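Local atomic coordinates of hydratase ChsH1 (Mycobacterium tuberculosis, PDB entry 4W78), a protein that hydrates the steroid enoyl-CoA 3-oxo-4,17-pregnadiene-20-carboxyl-CoA, in complex with ChsH2, during breakdown of the cholesterol side chain. Residues 95-100 with 164-169; 108-113 with 155-160; 119-124 with 144-149. One frame throughout, in Å; residues are numbered along the deposited sequence.

Contact 1: residues 95-100 with 164-169; sequences AGYIGV and KFKPAG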
ATOM      1  N   ALA A  95     -11.933  -9.303 -31.326  1.00 31.84           N
ATOM      2  CA  ALA A  95     -11.446  -9.070 -32.677  1.00 32.58           C
ATOM      3  C   ALA A  95      -9.953  -9.375 -32.786  1.00 34.57           C
ATOM      4  O   ALA A  95      -9.344  -9.142 -33.830  1.00 37.79           O
ATOM      5  CB  ALA A  95     -11.732  -7.636 -33.101  1.00 31.23           C
ATOM      6  N   GLY A  96      -9.369  -9.886 -31.705  1.00 35.19           N
ATOM      7  CA  GLY A  96      -7.988 -10.347 -31.727  1.00 35.48           C
ATOM      8  C   GLY A  96      -6.969  -9.369 -31.168  1.00 32.29           C
ATOM      9  O   GLY A  96      -5.785  -9.701 -31.031  1.00 33.22           O
ATOM     10  N   TYR A  97      -7.417  -8.163 -30.842  1.00 27.61           N
ATOM     11  CA  TYR A  97      -6.510  -7.142 -30.329  1.00 26.55           C
ATOM     12  C   TYR A  97      -6.344  -7.309 -28.823  1.00 26.09           C
ATOM     13  O   TYR A  97      -6.782  -6.471 -28.049  1.00 24.55           O
ATOM     14  CB  TYR A  97      -7.036  -5.741 -30.666  1.00 24.72           C
ATOM     15  CG  TYR A  97      -7.233  -5.510 -32.147  1.00 27.85           C
ATOM     16  CD1 TYR A  97      -6.185  -5.074 -32.945  1.00 29.45           C
ATOM     17  CD2 TYR A  97      -8.471  -5.729 -32.749  1.00 29.91           C
ATOM     18  CE1 TYR A  97      -6.357  -4.862 -34.307  1.00 31.46           C
ATOM     19  CE2 TYR A  97      -8.653  -5.516 -34.107  1.00 31.38           C
ATOM     20  CZ  TYR A  97      -7.590  -5.082 -34.880  1.00 33.08           C
ATOM     21  OH  TYR A  97      -7.765  -4.872 -36.230  1.00 37.94           O
ATOM     22  N   ILE A  98      -5.694  -8.395 -28.415  1.00 30.35           N
ATOM     23  CA  ILE A  98      -5.646  -8.776 -27.005  1.00 29.85           C
ATOM     24  C   ILE A  98      -4.601  -8.023 -26.192  1.00 30.14           C
ATOM     25  O   ILE A  98      -4.667  -7.995 -24.963  1.00 32.39           O
ATOM     26  CB  ILE A  98      -5.441 -10.297 -26.843  1.00 32.45           C
ATOM     27  CG1 ILE A  98      -4.217 -10.757 -27.640  1.00 33.16           C
ATOM     28  CG2 ILE A  98      -6.684 -11.035 -27.300  1.00 34.38           C
ATOM     29  CD1 ILE A  98      -3.990 -12.258 -27.637  1.00 37.73           C
ATOM     30  N   GLY A  99      -3.650  -7.398 -26.878  1.00 29.97           N
ATOM     31  CA  GLY A  99      -2.639  -6.607 -26.204  1.00 28.24           C
ATOM     32  C   GLY A  99      -3.175  -5.248 -25.815  1.00 26.89           C
ATOM     33  O   GLY A  99      -4.125  -4.756 -26.425  1.00 26.20           O
ATOM     34  N   VAL A 100      -2.583  -4.646 -24.787  1.00 26.39           N
ATOM     35  CA  VAL A 100      -2.967  -3.298 -24.377  1.00 22.86           C
ATOM     36  C   VAL A 100      -1.779  -2.540 -23.785  1.00 25.63           C
ATOM     37  O   VAL A 100      -0.921  -3.123 -23.114  1.00 28.94           O
ATOM     38  CB  VAL A 100      -4.175  -3.303 -23.398  1.00 27.56           C
ATOM     39  CG1 VAL A 100      -3.798  -3.926 -22.060  1.00 29.58           C
ATOM     40  CG2 VAL A 100      -4.719  -1.888 -23.198  1.00 26.55           C
ATOM     41  N   LYS A 164      -5.110  -0.857 -28.090  1.00 19.79           N
ATOM     42  CA  LYS A 164      -5.356  -2.298 -28.111  1.00 22.94           C
ATOM     43  C   LYS A 164      -4.780  -2.841 -29.404  1.00 22.56           C
ATOM     44  O   LYS A 164      -5.130  -2.377 -30.491  1.00 22.62           O
ATOM     45  CB  LYS A 164      -6.854  -2.600 -28.057  1.00 23.67           C
ATOM     46  CG  LYS A 164      -7.515  -2.216 -26.748  1.00 23.47           C
ATOM     47  CD  LYS A 164      -7.192  -3.223 -25.666  1.00 22.88           C
ATOM     48  CE  LYS A 164      -7.909  -4.537 -25.924  1.00 26.08           C
ATOM     49  NZ  LYS A 164      -7.232  -5.649 -25.198  1.00 30.23           N
ATOM     50  N   PHE A 165      -3.898  -3.830 -29.302  1.00 24.24           N
ATOM     51  CA  PHE A 165      -3.138  -4.248 -30.468  1.00 26.20           C
ATOM     52  C   PHE A 165      -3.066  -5.763 -30.584  1.00 28.87           C
ATOM     53  O   PHE A 165      -3.277  -6.478 -29.603  1.00 28.08           O
ATOM     54  CB  PHE A 165      -1.719  -3.643 -30.426  1.00 28.55           C
ATOM     55  CG  PHE A 165      -0.893  -4.094 -29.244  1.00 27.82           C
ATOM     56  CD1 PHE A 165      -0.941  -3.416 -28.040  1.00 26.28           C
ATOM     57  CD2 PHE A 165      -0.051  -5.196 -29.351  1.00 30.27           C
ATOM     58  CE1 PHE A 165      -0.182  -3.829 -26.958  1.00 28.82           C
ATOM     59  CE2 PHE A 165       0.704  -5.613 -28.273  1.00 31.21           C
ATOM     60  CZ  PHE A 165       0.647  -4.934 -27.082  1.00 29.61           C
ATOM     61  N   LYS A 166      -2.767  -6.228 -31.792  1.00 29.76           N
ATOM     62  CA  LYS A 166      -2.501  -7.635 -32.055  1.00 32.12           C
ATOM     63  C   LYS A 166      -1.034  -7.920 -31.763  1.00 36.56           C
ATOM     64  O   LYS A 166      -0.152  -7.342 -32.396  1.00 37.08           O
ATOM     65  CB  LYS A 166      -2.792  -7.965 -33.520  1.00 35.84           C
ATOM     66  CG  LYS A 166      -4.262  -8.158 -33.855  1.00 36.24           C
ATOM     67  CD  LYS A 166      -4.432  -8.498 -35.324  1.00 38.89           C
ATOM     68  CE  LYS A 166      -5.773  -9.155 -35.592  1.00 41.88           C
ATOM     69  NZ  LYS A 166      -6.886  -8.318 -35.084  1.00 39.45           N
ATOM     70  N   PRO A 167      -0.766  -8.808 -30.795  1.00 39.93           N
ATOM     71  CA  PRO A 167       0.612  -9.187 -30.460  1.00 40.26           C
ATOM     72  C   PRO A 167       1.285  -9.901 -31.627  1.00 41.18           C
ATOM     73  O   PRO A 167       0.596 -10.328 -32.555  1.00 40.55           O
ATOM     74  CB  PRO A 167       0.428 -10.150 -29.283  1.00 41.63           C
ATOM     75  CG  PRO A 167      -0.897  -9.767 -28.693  1.00 40.40           C
ATOM     76  CD  PRO A 167      -1.738  -9.439 -29.890  1.00 39.08           C
ATOM     77  N   ALA A 168       2.610 -10.034 -31.568  1.00 43.42           N
ATOM     78  CA  ALA A 168       3.395 -10.579 -32.677  1.00 47.11           C
ATOM     79  C   ALA A 168       2.879 -11.924 -33.184  1.00 49.41           C
ATOM     80  O   ALA A 168       2.851 -12.171 -34.391  1.00 53.00           O
ATOM     81  CB  ALA A 168       4.869 -10.678 -32.289  1.00 50.59           C
ATOM     82  N   GLY A 169       2.462 -12.787 -32.264  1.00 48.82           N
ATOM     83  CA  GLY A 169       1.904 -14.076 -32.633  1.00 51.32           C
ATOM     84  C   GLY A 169       0.387 -14.092 -32.554  1.00 53.64           C
ATOM     85  O   GLY A 169      -0.192 -14.730 -31.672  1.00 56.08           O
TER
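Lys166 reaches across to the turn that follows helix 85-94, where Gly96, with positive phi, closes the helix in a Schellman motif. Lys166 NZ gives a hydrogen bond to Ala95 O at 2.9 Å. The same NZ makes a cation-pi contact over one face of the Tyr97 ring, 3.4 Å from the centroid and 17° off the normal. The Lys166 chain stays extended until chi4 (54°), where a bend brings NZ back to both partners. Tyr97 OH is hydrogen-bonded to Glu138, and Trp140 packs edge-to-face with the ring.

Lys164 folds back at chi2 and chi3. Its NZ makes weak hydrogen bonds to Tyr97 O (3.0 Å) and Gly99 O (3.5 Å). A salt bridge to Asp93 is its stronger tie.

Gly99 and Phe165 pair antiparallel. Gly99 N binds Phe165 O at 2.9 Å, and Phe165 N returns a hydrogen bond to Gly99 O. Val100 and Lys164 form the next, non-hydrogen-bonded pair, where Val100 CG2 touches Lys164 CD. An extra residue, Ile98 beside Gly99 opposite Phe165, makes a classic beta bulge.

Gly99 CA sits over the centre of the Phe165 ring in a CH-pi contact (3.8 Å to the centroid). Ile98 and Pro167 cross at about a right angle, with Ile98 CG1 3.6 Å from Pro167 CD.

Asp93 probably offsets the Lys164 charge. The helix C-terminal end at Ala95 O and the Tyr97 face probably stabilise that of Lys166.

Contact 2: residues 108-113 with 155-160; sequences TYHRYL and VAEMNW
The His110 ring lies against the backbone of Val155 and Ala156. Val155 N is at the ring edge, in its plane, while CD2 approaches Ala156 N obliquely at 3.4 Å. Glu157 OE2 is also near the ring plane, at the edge, but 4.1 Å from His110 NE2. Water 1 joins the two groups: it donates to Glu157 OE2 at a short 2.5 Å and lies 2.9 Å from His110 NE2. The ring and carboxylate planes are turned 73° apart. Over one face of the Arg111 guanidinium lies Val155 CG1, 3.8 Å from NH2. The Arg111 chain is extended from CG to NE, and its head forms salt bridges with Glu153 and Glu117. The Tyr109 ring meets Ala156 CB obliquely.

Leu113 and Val155 cross at about a right angle, Leu113 CD2 lying 3.8 Å from Val155 CB. Leu113 CD2 also touches both methyl groups of that valine.

Strands 99-109 and 153-165 pair antiparallel here. Thr108 and Glu157 exchange two backbone bonds. His110 N then binds Val155 O at 2.9 Å as the chain leaves the strand. Water 2 donates to Val155 O as well, and to Arg111 O at 2.6 Å. In the neighbouring ladder with strand 139-150, Val155 and Ala156 form a classic beta bulge opposite Trp148. On the side of strand 99-109 away from 153-165, Thr108 pairs with a strand of the ChsH2 chain, which carries the sheet across the interface.

Val155 O, at the end of the ladder, thus keeps two donors, His110 N and water 2, as the 108-113 chain departs. One water bridges the His110 ring and the Glu157 carboxylate, which do not touch directly.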
ATOM      1  N   THR A 108      -6.112  17.433 -15.766  1.00 13.68           N
ATOM      2  CA  THR A 108      -6.309  18.852 -15.469  1.00 12.95           C
ATOM      3  C   THR A 108      -6.919  18.967 -14.072  1.00 14.09           C
ATOM      4  O   THR A 108      -7.861  18.238 -13.727  1.00 14.44           O
ATOM      5  CB  THR A 108      -7.243  19.503 -16.501  1.00 16.96           C
ATOM      6  OG1 THR A 108      -6.629  19.454 -17.799  1.00 21.57           O
ATOM      7  CG2 THR A 108      -7.562  20.950 -16.132  1.00 20.90           C
ATOM      8  N   TYR A 109      -6.357  19.842 -13.247  1.00 14.33           N
ATOM      9  CA  TYR A 109      -6.824  20.002 -11.869  1.00 13.05           C
ATOM     10  C   TYR A 109      -7.474  21.375 -11.713  1.00 15.49           C
ATOM     11  O   TYR A 109      -6.810  22.408 -11.817  1.00 17.64           O
ATOM     12  CB  TYR A 109      -5.656  19.839 -10.886  1.00 14.20           C
ATOM     13  CG  TYR A 109      -4.766  18.664 -11.230  1.00 12.80           C
ATOM     14  CD1 TYR A 109      -5.197  17.352 -11.029  1.00 12.44           C
ATOM     15  CD2 TYR A 109      -3.507  18.863 -11.778  1.00 13.07           C
ATOM     16  CE1 TYR A 109      -4.391  16.274 -11.372  1.00 12.40           C
ATOM     17  CE2 TYR A 109      -2.698  17.799 -12.123  1.00 13.37           C
ATOM     18  CZ  TYR A 109      -3.147  16.502 -11.908  1.00 12.97           C
ATOM     19  OH  TYR A 109      -2.332  15.458 -12.253  1.00 14.81           O
ATOM     20  N   HIS A 110      -8.782  21.395 -11.477  1.00 14.82           N
ATOM     21  CA  HIS A 110      -9.471  22.684 -11.411  1.00 17.89           C
ATOM     22  C   HIS A 110      -9.172  23.436 -10.118  1.00 18.06           C
ATOM     23  O   HIS A 110      -9.099  24.669 -10.111  1.00 20.64           O
ATOM     24  CB  HIS A 110     -10.972  22.512 -11.609  1.00 20.81           C
ATOM     25  CG  HIS A 110     -11.332  21.851 -12.902  1.00 24.60           C
ATOM     26  ND1 HIS A 110     -10.871  22.302 -14.120  1.00 30.55           N
ATOM     27  CD2 HIS A 110     -12.106  20.772 -13.167  1.00 26.29           C
ATOM     28  CE1 HIS A 110     -11.342  21.525 -15.080  1.00 29.10           C
ATOM     29  NE2 HIS A 110     -12.096  20.591 -14.529  1.00 29.04           N
ATOM     30  N   ARG A 111      -9.015  22.686  -9.031  1.00 16.79           N
ATOM     31  CA  ARG A 111      -8.595  23.227  -7.744  1.00 17.81           C
ATOM     32  C   ARG A 111      -7.977  22.112  -6.918  1.00 17.41           C
ATOM     33  O   ARG A 111      -8.043  20.934  -7.295  1.00 17.01           O
ATOM     34  CB  ARG A 111      -9.778  23.840  -6.977  1.00 20.58           C
ATOM     35  CG  ARG A 111     -10.869  22.848  -6.558  1.00 19.28           C
ATOM     36  CD  ARG A 111     -11.745  23.489  -5.492  1.00 20.53           C
ATOM     37  NE  ARG A 111     -12.911  22.685  -5.138  1.00 22.62           N
ATOM     38  CZ  ARG A 111     -12.944  21.801  -4.147  1.00 19.50           C
ATOM     39  NH1 ARG A 111     -11.865  21.564  -3.411  1.00 18.47           N
ATOM     40  NH2 ARG A 111     -14.068  21.136  -3.904  1.00 18.57           N
ATOM     41  N   TYR A 112      -7.380  22.488  -5.790  1.00 15.50           N
ATOM     42  CA  TYR A 112      -6.830  21.539  -4.837  1.00 14.09           C
ATOM     43  C   TYR A 112      -7.946  21.028  -3.925  1.00 15.79           C
ATOM     44  O   TYR A 112      -8.877  21.774  -3.580  1.00 18.58           O
ATOM     45  CB  TYR A 112      -5.725  22.210  -3.998  1.00 16.90           C
ATOM     46  CG  TYR A 112      -4.390  22.321  -4.712  1.00 16.73           C
ATOM     47  CD1 TYR A 112      -4.263  23.052  -5.895  1.00 19.87           C
ATOM     48  CD2 TYR A 112      -3.260  21.707  -4.201  1.00 14.77           C
ATOM     49  CE1 TYR A 112      -3.041  23.143  -6.555  1.00 18.58           C
ATOM     50  CE2 TYR A 112      -2.034  21.806  -4.834  1.00 15.24           C
ATOM     51  CZ  TYR A 112      -1.930  22.514  -6.015  1.00 17.23           C
ATOM     52  OH  TYR A 112      -0.710  22.591  -6.649  1.00 17.30           O
ATOM     53  N   LEU A 113      -7.862  19.757  -3.548  1.00 14.53           N
ATOM     54  CA  LEU A 113      -8.850  19.150  -2.651  1.00 14.04           C
ATOM     55  C   LEU A 113      -8.406  19.148  -1.193  1.00 13.85           C
ATOM     56  O   LEU A 113      -7.210  19.090  -0.885  1.00 14.81           O
ATOM     57  CB  LEU A 113      -9.140  17.716  -3.085  1.00 12.54           C
ATOM     58  CG  LEU A 113      -9.531  17.559  -4.549  1.00 16.86           C
ATOM     59  CD1 LEU A 113      -9.753  16.082  -4.834  1.00 16.78           C
ATOM     60  CD2 LEU A 113     -10.776  18.395  -4.877  1.00 20.36           C
ATOM     61  N   VAL A 155     -13.967  18.939 -10.286  1.00 14.20           N
ATOM     62  CA  VAL A 155     -12.709  19.314  -9.631  1.00 15.33           C
ATOM     63  C   VAL A 155     -11.465  18.880 -10.402  1.00 15.92           C
ATOM     64  O   VAL A 155     -10.381  19.403 -10.169  1.00 14.81           O
ATOM     65  CB  VAL A 155     -12.613  18.793  -8.181  1.00 14.73           C
ATOM     66  CG1 VAL A 155     -13.708  19.429  -7.313  1.00 16.78           C
ATOM     67  CG2 VAL A 155     -12.708  17.269  -8.131  1.00 11.55           C
ATOM     68  N   ALA A 156     -11.614  17.915 -11.300  1.00 13.97           N
ATOM     69  CA  ALA A 156     -10.484  17.462 -12.115  1.00 13.20           C
ATOM     70  C   ALA A 156     -11.006  16.698 -13.309  1.00 13.32           C
ATOM     71  O   ALA A 156     -12.153  16.253 -13.329  1.00 12.47           O
ATOM     72  CB  ALA A 156      -9.547  16.570 -11.306  1.00 12.86           C
ATOM     73  N   GLU A 157     -10.155  16.522 -14.310  1.00 12.67           N
ATOM     74  CA  GLU A 157     -10.538  15.726 -15.459  1.00 15.29           C
ATOM     75  C   GLU A 157      -9.315  15.095 -16.088  1.00 15.14           C
ATOM     76  O   GLU A 157      -8.181  15.493 -15.805  1.00 15.30           O
ATOM     77  CB  GLU A 157     -11.376  16.513 -16.475  1.00 18.79           C
ATOM     78  CG  GLU A 157     -10.756  17.687 -17.172  1.00 25.23           C
ATOM     79  CD  GLU A 157     -11.683  18.177 -18.289  1.00 29.58           C
ATOM     80  OE1 GLU A 157     -11.269  18.186 -19.460  1.00 35.10           O
ATOM     81  OE2 GLU A 157     -12.848  18.511 -17.993  1.00 36.84           O
ATOM     82  N   MET A 158      -9.545  14.070 -16.891  1.00 14.44           N
ATOM     83  CA  MET A 158      -8.447  13.349 -17.513  1.00 13.66           C
ATOM     84  C   MET A 158      -8.835  12.893 -18.899  1.00 11.16           C
ATOM     85  O   MET A 158      -9.956  12.447 -19.123  1.00 13.56           O
ATOM     86  CB  MET A 158      -8.086  12.142 -16.655  1.00 14.86           C
ATOM     87  CG  MET A 158      -7.091  11.201 -17.284  1.00 19.97           C
ATOM     88  SD  MET A 158      -6.527   9.988 -16.096  1.00 19.27           S
ATOM     89  CE  MET A 158      -7.947   8.942 -15.917  1.00 20.93           C
ATOM     90  N   ASN A 159      -7.903  13.033 -19.838  1.00 12.97           N
ATOM     91  CA  ASN A 159      -8.006  12.391 -21.131  1.00 14.36           C
ATOM     92  C   ASN A 159      -7.013  11.237 -21.091  1.00 13.88           C
ATOM     93  O   ASN A 159      -5.815  11.453 -20.842  1.00 18.51           O
ATOM     94  CB  ASN A 159      -7.666  13.382 -22.235  1.00 20.25           C
ATOM     95  CG  ASN A 159      -8.597  14.587 -22.252  1.00 30.02           C
ATOM     96  OD1 ASN A 159      -9.821  14.450 -22.166  1.00 34.95           O
ATOM     97  ND2 ASN A 159      -8.018  15.781 -22.365  1.00 35.76           N
ATOM     98  N   TRP A 160      -7.520  10.016 -21.264  1.00 14.85           N
ATOM     99  CA  TRP A 160      -6.750   8.779 -21.112  1.00 15.10           C
ATOM    100  C   TRP A 160      -6.759   8.074 -22.456  1.00 17.47           C
ATOM    101  O   TRP A 160      -7.821   7.885 -23.030  1.00 17.44           O
ATOM    102  CB  TRP A 160      -7.473   7.887 -20.095  1.00 19.36           C
ATOM    103  CG  TRP A 160      -6.713   6.685 -19.666  1.00 23.31           C
ATOM    104  CD1 TRP A 160      -6.880   5.387 -20.064  1.00 25.64           C
ATOM    105  CD2 TRP A 160      -5.662   6.687 -18.729  1.00 28.34           C
ATOM    106  NE1 TRP A 160      -5.963   4.579 -19.423  1.00 30.41           N
ATOM    107  CE2 TRP A 160      -5.207   5.362 -18.589  1.00 28.50           C
ATOM    108  CE3 TRP A 160      -5.059   7.693 -17.984  1.00 30.25           C
ATOM    109  CZ2 TRP A 160      -4.169   5.028 -17.728  1.00 30.27           C
ATOM    110  CZ3 TRP A 160      -4.090   7.390 -17.162  1.00 11.53           C
ATOM    111  CH2 TRP A 160      -3.615   6.062 -17.018  1.00 29.45           C
TER
HETATM  112  O   HOH W   1     -14.183  19.143 -15.976  1.00 48.96           O
HETATM  113  O   HOH W   2      -8.215  18.477  -8.270  1.00 18.75           O

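Contact 3: residues 119-124 with 144-149; sequences VSISAE and QHIVWQ
Ile121 and Trp148 lie side by side on one face of the antiparallel hairpin formed by strands 119-134 and 139-150, part of the hotdog-fold sheet. Ile121 CG1 stands over the face of the indole, 4.2 Å from the centroid of its five-membered ring. With CG1 anti to the backbone N (chi1 -176°), this branch also meets Ile146 CG2 at 3.5 Å. That methyl in turn lies over the Trp148 ring, toward the rim. Val119 CG1 approaches the indole obliquely at CD1. Ala123 CB touches Ile146 CD1 at 3.5 Å, tighter than usual.

Three hydrogen-bonded pairs set this register: Ser120 with Gln149, Ser122 with Val147, and Glu124 with His145. Each pair exchanges two backbone bonds. CA-H...O contacts supplement them, such as Trp148 CA to Ser120 O.

Farther out, Trp148 NE1 bonds to Thr71, and helix 67-70 packs on the indole through Ile67 and Gln68. Ser122 OG bonds to Ser18 O. Gln149 NE2 is held by Asp154. On the face of Ser120 and Gln149, water 3 lies near Ser120 OG and Gln149 OE1, with weak bonds to both, and it is 3.0 Å from Val147 O.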
ATOM      1  N   VAL A 119     -14.798  12.496  -3.351  1.00 13.84           N
ATOM      2  CA  VAL A 119     -14.739  12.577  -4.813  1.00 12.49           C
ATOM      3  C   VAL A 119     -15.549  11.468  -5.477  1.00 12.86           C
ATOM      4  O   VAL A 119     -15.692  10.372  -4.923  1.00 16.31           O
ATOM      5  CB  VAL A 119     -13.260  12.505  -5.285  1.00 22.20           C
ATOM      6  CG1 VAL A 119     -13.147  12.476  -6.787  1.00 26.05           C
ATOM      7  CG2 VAL A 119     -12.468  13.686  -4.716  1.00 20.14           C
ATOM      8  N   SER A 120     -16.144  11.776  -6.632  1.00 13.80           N
ATOM      9  CA  SER A 120     -16.758  10.746  -7.471  1.00 13.53           C
ATOM     10  C   SER A 120     -16.127  10.776  -8.860  1.00 14.93           C
ATOM     11  O   SER A 120     -15.536  11.773  -9.247  1.00 15.80           O
ATOM     12  CB  SER A 120     -18.260  10.967  -7.593  1.00 16.92           C
ATOM     13  OG  SER A 120     -18.515  12.149  -8.331  1.00 22.85           O
ATOM     14  N   ILE A 121     -16.258   9.683  -9.603  1.00 15.19           N
ATOM     15  CA  ILE A 121     -15.671   9.592 -10.939  1.00 13.14           C
ATOM     16  C   ILE A 121     -16.720   9.173 -11.963  1.00 12.09           C
ATOM     17  O   ILE A 121     -17.576   8.331 -11.676  1.00 14.03           O
ATOM     18  CB  ILE A 121     -14.485   8.589 -10.955  1.00 10.75           C
ATOM     19  CG1 ILE A 121     -13.786   8.559 -12.323  1.00 11.91           C
ATOM     20  CG2 ILE A 121     -14.947   7.183 -10.531  1.00 14.55           C
ATOM     21  CD1 ILE A 121     -12.540   7.659 -12.343  1.00 16.00           C
ATOM     22  N   SER A 122     -16.630   9.746 -13.167  1.00 11.95           N
ATOM     23  CA  SER A 122     -17.508   9.387 -14.287  1.00 12.57           C
ATOM     24  C   SER A 122     -16.640   9.271 -15.522  1.00 14.56           C
ATOM     25  O   SER A 122     -15.712  10.066 -15.700  1.00 15.10           O
ATOM     26  CB  SER A 122     -18.562  10.471 -14.490  1.00 17.85           C
ATOM     27  OG  SER A 122     -19.386  10.206 -15.617  1.00 23.88           O
ATOM     28  N   ALA A 123     -16.921   8.277 -16.361  1.00 12.99           N
ATOM     29  CA  ALA A 123     -16.098   8.024 -17.549  1.00 13.53           C
ATOM     30  C   ALA A 123     -16.948   8.053 -18.809  1.00 12.54           C
ATOM     31  O   ALA A 123     -18.055   7.517 -18.837  1.00 14.76           O
ATOM     32  CB  ALA A 123     -15.400   6.679 -17.430  1.00 14.17           C
ATOM     33  N   GLU A 124     -16.413   8.675 -19.860  1.00 12.79           N
ATOM     34  CA  GLU A 124     -17.083   8.786 -21.148  1.00 13.32           C
ATOM     35  C   GLU A 124     -16.099   8.324 -22.210  1.00 13.33           C
ATOM     36  O   GLU A 124     -14.915   8.649 -22.131  1.00 16.55           O
ATOM     37  CB  GLU A 124     -17.465  10.257 -21.406  1.00 16.63           C
ATOM     38  CG  GLU A 124     -18.229  10.491 -22.689  1.00 23.86           C
ATOM     39  CD  GLU A 124     -18.133  11.920 -23.167  1.00 28.98           C
ATOM     40  OE1 GLU A 124     -16.989  12.379 -23.351  1.00 35.19           O
ATOM     41  OE2 GLU A 124     -19.179  12.577 -23.366  1.00 24.76           O
ATOM     42  N   GLN A 144     -10.631   8.073 -23.567  1.00 12.22           N
ATOM     43  CA  GLN A 144     -11.708   8.275 -22.589  1.00 11.40           C
ATOM     44  C   GLN A 144     -11.582   9.645 -21.958  1.00 12.35           C
ATOM     45  O   GLN A 144     -10.460  10.123 -21.733  1.00 16.50           O
ATOM     46  CB  GLN A 144     -11.631   7.230 -21.487  1.00 17.02           C
ATOM     47  CG  GLN A 144     -12.069   5.832 -21.870  1.00 21.19           C
ATOM     48  CD  GLN A 144     -11.990   4.904 -20.677  1.00 27.58           C
ATOM     49  OE1 GLN A 144     -10.957   4.278 -20.428  1.00 33.55           O
ATOM     50  NE2 GLN A 144     -13.066   4.840 -19.908  1.00 25.86           N
ATOM     51  N   HIS A 145     -12.713  10.287 -21.666  1.00 11.79           N
ATOM     52  CA  HIS A 145     -12.723  11.510 -20.874  1.00 11.38           C
ATOM     53  C   HIS A 145     -13.297  11.177 -19.501  1.00 11.12           C
ATOM     54  O   HIS A 145     -14.454  10.750 -19.380  1.00 13.68           O
ATOM     55  CB  HIS A 145     -13.549  12.616 -21.534  1.00 12.42           C
ATOM     56  CG  HIS A 145     -13.446  13.948 -20.843  1.00 15.69           C
ATOM     57  ND1 HIS A 145     -14.438  14.895 -20.905  1.00 17.68           N
ATOM     58  CD2 HIS A 145     -12.474  14.493 -20.076  1.00 18.76           C
ATOM     59  CE1 HIS A 145     -14.095  15.966 -20.221  1.00 22.46           C
ATOM     60  NE2 HIS A 145     -12.901  15.751 -19.711  1.00 17.63           N
ATOM     61  N   ILE A 146     -12.465  11.331 -18.487  1.00 11.41           N
ATOM     62  CA  ILE A 146     -12.834  11.060 -17.102  1.00 12.13           C
ATOM     63  C   ILE A 146     -13.038  12.388 -16.413  1.00 14.67           C
ATOM     64  O   ILE A 146     -12.240  13.315 -16.598  1.00 14.94           O
ATOM     65  CB  ILE A 146     -11.657  10.375 -16.394  1.00 16.60           C
ATOM     66  CG1 ILE A 146     -11.203   9.118 -17.139  1.00 25.86           C
ATOM     67  CG2 ILE A 146     -11.941  10.147 -14.902  1.00 15.57           C
ATOM     68  CD1 ILE A 146     -12.275   8.227 -17.573  1.00 23.78           C
ATOM     69  N   VAL A 147     -14.093  12.494 -15.614  1.00 12.84           N
ATOM     70  CA  VAL A 147     -14.325  13.700 -14.824  1.00 14.42           C
ATOM     71  C   VAL A 147     -14.522  13.322 -13.354  1.00 13.31           C
ATOM     72  O   VAL A 147     -15.254  12.376 -13.045  1.00 14.11           O
ATOM     73  CB  VAL A 147     -15.536  14.501 -15.337  1.00 15.96           C
ATOM     74  CG1 VAL A 147     -15.771  15.734 -14.490  1.00 16.99           C
ATOM     75  CG2 VAL A 147     -15.341  14.895 -16.816  1.00 15.82           C
ATOM     76  N   TRP A 148     -13.845  14.041 -12.464  1.00 11.29           N
ATOM     77  CA  TRP A 148     -14.053  13.882 -11.031  1.00 10.69           C
ATOM     78  C   TRP A 148     -14.821  15.066 -10.484  1.00 12.81           C
ATOM     79  O   TRP A 148     -14.571  16.222 -10.862  1.00 13.76           O
ATOM     80  CB  TRP A 148     -12.730  13.777 -10.267  1.00 12.15           C
ATOM     81  CG  TRP A 148     -11.961  12.501 -10.500  1.00 12.43           C
ATOM     82  CD1 TRP A 148     -12.091  11.330  -9.808  1.00 13.67           C
ATOM     83  CD2 TRP A 148     -10.939  12.281 -11.478  1.00 12.95           C
ATOM     84  NE1 TRP A 148     -11.194  10.392 -10.289  1.00 12.24           N
ATOM     85  CE2 TRP A 148     -10.475  10.961 -11.311  1.00 11.17           C
ATOM     86  CE3 TRP A 148     -10.345  13.088 -12.463  1.00 14.70           C
ATOM     87  CZ2 TRP A 148      -9.465  10.416 -12.105  1.00 10.98           C
ATOM     88  CZ3 TRP A 148      -9.325  12.547 -13.245  1.00 15.30           C
ATOM     89  CH2 TRP A 148      -8.904  11.221 -13.068  1.00 12.91           C
ATOM     90  N   GLN A 149     -15.728  14.767  -9.563  1.00 12.41           N
ATOM     91  CA  GLN A 149     -16.553  15.777  -8.930  1.00 15.23           C
ATOM     92  C   GLN A 149     -16.500  15.669  -7.416  1.00 18.05           C
ATOM     93  O   GLN A 149     -16.244  14.597  -6.862  1.00 16.78           O
ATOM     94  CB  GLN A 149     -18.003  15.619  -9.375  1.00 18.91           C
ATOM     95  CG  GLN A 149     -18.204  15.837 -10.854  1.00 18.43           C
ATOM     96  CD  GLN A 149     -19.660  15.789 -11.224  1.00 28.46           C
ATOM     97  OE1 GLN A 149     -20.294  14.739 -11.145  1.00 35.51           O
ATOM     98  NE2 GLN A 149     -20.210  16.933 -11.602  1.00 30.58           N
TER
HETATM   99  O   HOH W   3     -17.921  12.378 -11.598  1.00 29.92           O

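How the contacts relate
All three contacts belong to one antiparallel sheet. Contacts 1 and 2 join the same two strands, 99-109 and 153-165, near opposite ends, with centres about 31 Å apart. Contact 3 joins strands 119-134 and 139-150, the latter being the neighbour of 153-165. Along the chain the contacts are nested: contact 3 lies inside the loop closed by contact 2, which lies inside that of contact 1. Contacts 2 and 3 are about 9 Å apart, centre to centre, and touch between strands 139-150 and 153-165, where Met158 N probably bonds to Ile146 O. Contact 1 remains about 9 Å from contact 3 at the nearest atoms. The sheet thus runs from a surface end at contact 1 to the ChsH2 interface beside contact 2.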